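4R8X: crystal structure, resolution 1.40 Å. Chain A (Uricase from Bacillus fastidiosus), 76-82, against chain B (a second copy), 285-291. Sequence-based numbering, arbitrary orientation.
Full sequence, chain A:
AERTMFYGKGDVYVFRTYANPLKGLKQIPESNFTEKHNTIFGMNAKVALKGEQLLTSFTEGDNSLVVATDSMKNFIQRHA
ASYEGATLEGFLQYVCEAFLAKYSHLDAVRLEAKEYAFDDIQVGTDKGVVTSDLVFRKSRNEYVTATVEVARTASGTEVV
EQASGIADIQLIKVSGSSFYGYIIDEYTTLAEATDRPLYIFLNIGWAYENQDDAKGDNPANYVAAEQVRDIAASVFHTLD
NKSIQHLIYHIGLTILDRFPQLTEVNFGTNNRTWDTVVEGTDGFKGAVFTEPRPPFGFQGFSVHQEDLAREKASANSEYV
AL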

# COMPACT_ATOMS: atom_id res chain seq x y z
N ILE A 76 18.87 -17.39 -11.65
CA ILE A 76 19.29 -16.50 -10.57
C ILE A 76 19.37 -17.25 -9.24
O ILE A 76 20.37 -17.18 -8.51
CB ILE A 76 18.36 -15.29 -10.43
CG1 ILE A 76 18.53 -14.36 -11.64
CG2 ILE A 76 18.64 -14.53 -9.14
CD1 ILE A 76 17.44 -13.34 -11.77
N GLN A 77 18.31 -17.99 -8.93
CA GLN A 77 18.23 -18.70 -7.67
C GLN A 77 19.35 -19.75 -7.51
O GLN A 77 19.97 -19.86 -6.45
CB GLN A 77 16.81 -19.26 -7.47
CG GLN A 77 15.78 -18.12 -7.36
CD GLN A 77 14.33 -18.58 -7.33
OE1 GLN A 77 13.97 -19.65 -7.81
NE2 GLN A 77 13.47 -17.74 -6.75
N ARG A 78 19.66 -20.48 -8.58
CA ARG A 78 20.77 -21.43 -8.52
C ARG A 78 22.12 -20.74 -8.36
O ARG A 78 23.01 -21.25 -7.68
CB ARG A 78 20.76 -22.36 -9.73
CG ARG A 78 19.49 -23.17 -9.81
CD ARG A 78 19.43 -24.04 -11.04
NE ARG A 78 18.06 -24.46 -11.31
CZ ARG A 78 17.70 -25.24 -12.32
NH1 ARG A 78 18.60 -25.70 -13.17
NH2 ARG A 78 16.42 -25.55 -12.48
N HIS A 79 22.28 -19.57 -8.98
CA HIS A 79 23.52 -18.82 -8.81
C HIS A 79 23.66 -18.24 -7.41
O HIS A 79 24.77 -18.03 -6.93
CB HIS A 79 23.72 -17.78 -9.93
CG HIS A 79 24.23 -18.38 -11.20
ND1 HIS A 79 23.41 -19.01 -12.11
CD2 HIS A 79 25.49 -18.48 -11.70
CE1 HIS A 79 24.14 -19.48 -13.11
NE2 HIS A 79 25.40 -19.17 -12.88
N ALA A 80 22.53 -18.01 -6.73
CA ALA A 80 22.60 -17.57 -5.34
C ALA A 80 23.26 -18.62 -4.46
O ALA A 80 23.90 -18.29 -3.46
CB ALA A 80 21.23 -17.24 -4.80
N ALA A 81 23.12 -19.90 -4.84
CA ALA A 81 23.70 -20.99 -4.07
C ALA A 81 25.20 -21.10 -4.30
O ALA A 81 25.94 -21.50 -3.41
CB ALA A 81 23.02 -22.31 -4.41
N SER A 82 25.64 -20.75 -5.51
CA SER A 82 27.04 -20.95 -5.90
C SER A 82 27.92 -19.72 -5.64
O SER A 82 29.14 -19.83 -5.58
CB SER A 82 27.15 -21.40 -7.36
OG SER A 82 26.57 -20.47 -8.26
N LYS B 285 23.34 -24.27 5.32
CA LYS B 285 24.52 -23.84 4.59
C LYS B 285 24.30 -24.03 3.09
O LYS B 285 24.02 -25.14 2.64
CB LYS B 285 25.75 -24.62 5.06
CG LYS B 285 26.89 -24.69 4.06
CD LYS B 285 27.54 -23.34 3.85
CE LYS B 285 28.47 -23.36 2.64
NZ LYS B 285 28.78 -21.99 2.14
N GLY B 286 24.40 -22.94 2.33
CA GLY B 286 24.28 -23.02 0.89
C GLY B 286 22.84 -23.07 0.40
O GLY B 286 22.59 -23.26 -0.80
N ALA B 287 21.89 -22.91 1.31
CA ALA B 287 20.48 -23.01 0.96
C ALA B 287 19.96 -21.72 0.35
O ALA B 287 20.39 -20.62 0.72
CB ALA B 287 19.65 -23.38 2.17
N VAL B 288 19.01 -21.86 -0.58
CA VAL B 288 18.34 -20.72 -1.18
C VAL B 288 16.83 -20.92 -1.08
O VAL B 288 16.32 -22.00 -1.39
CB VAL B 288 18.74 -20.54 -2.65
CG1 VAL B 288 17.99 -19.38 -3.28
CG2 VAL B 288 20.25 -20.34 -2.77
N PHE B 289 16.14 -19.88 -0.63
CA PHE B 289 14.70 -19.88 -0.44
C PHE B 289 14.06 -18.78 -1.26
O PHE B 289 14.75 -17.90 -1.78
CB PHE B 289 14.37 -19.68 1.03
CG PHE B 289 15.00 -20.71 1.93
CD1 PHE B 289 14.39 -21.94 2.14
CD2 PHE B 289 16.21 -20.45 2.55
CE1 PHE B 289 14.99 -22.90 2.95
CE2 PHE B 289 16.82 -21.40 3.35
CZ PHE B 289 16.20 -22.63 3.56
N THR B 290 12.75 -18.83 -1.40
CA THR B 290 12.03 -17.76 -2.08
C THR B 290 10.66 -17.55 -1.43
O THR B 290 10.27 -18.29 -0.53
CB THR B 290 11.91 -18.04 -3.59
OG1 THR B 290 11.47 -16.85 -4.27
CG2 THR B 290 10.93 -19.15 -3.86
N GLU B 291 9.92 -16.55 -1.88
CA GLU B 291 8.59 -16.33 -1.32
C GLU B 291 7.63 -17.39 -1.81
O GLU B 291 7.72 -17.84 -2.95
CB GLU B 291 8.04 -14.94 -1.67
CG GLU B 291 8.79 -13.75 -1.06
CD GLU B 291 8.61 -13.61 0.45
OE1 GLU B 291 8.75 -12.47 0.94
OE2 GLU B 291 8.36 -14.62 1.16

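How do the two backbones lie against each other? Residues 76-82 of chain A belong to a helix that begins earlier in the chain, and chain B contributes a short strand, 288-290, preceded by a loop. Their N-to-C directions differ by 146°, so they run roughly antiparallel, with their axes 8.5 Å apart at closest approach. The backbones come nearest toward the C-terminal end of the helical stretch, where CA of Ala A81 lies 5.4 Å from CA of Gly B286. Together the stretches bury 240 Å², a modest patch.

What fills the space between helix and strand? Val B288, whose CA-to-CB bond points toward the helix, has the largest covered area of any residue here. Its CG2 methyl sits 3.8 Å from CB of Ala A80 and equally 3.8 Å from CB of Ala A81, van der Waals contacts that cover part of the apolar surface on both sides. CG2 also lies 3.7 Å from O of Gln A77 and 3.6 Å from N of Ala A81, so the valine touches the helix backbone as well as its methyl groups.

What happens where the loop meets the helix? CB of Ala A81 packs 3.8 Å from O of Gly B286, a contact between a methyl and a carbonyl oxygen. Gly B286 has a phi of 81°, a positive value that by itself favours glycine.

Where do polar side chains meet? Gln A77 reaches out with chi1 in m and chi2 in t, bringing its NE2 to 3.3 Å from OG1 of Thr B290. Both atoms have hydrogen-bonding partners elsewhere in the structure. Alternation along the strand points Val B288 and Thr B290 toward the helix, while Phe B289 between them points away.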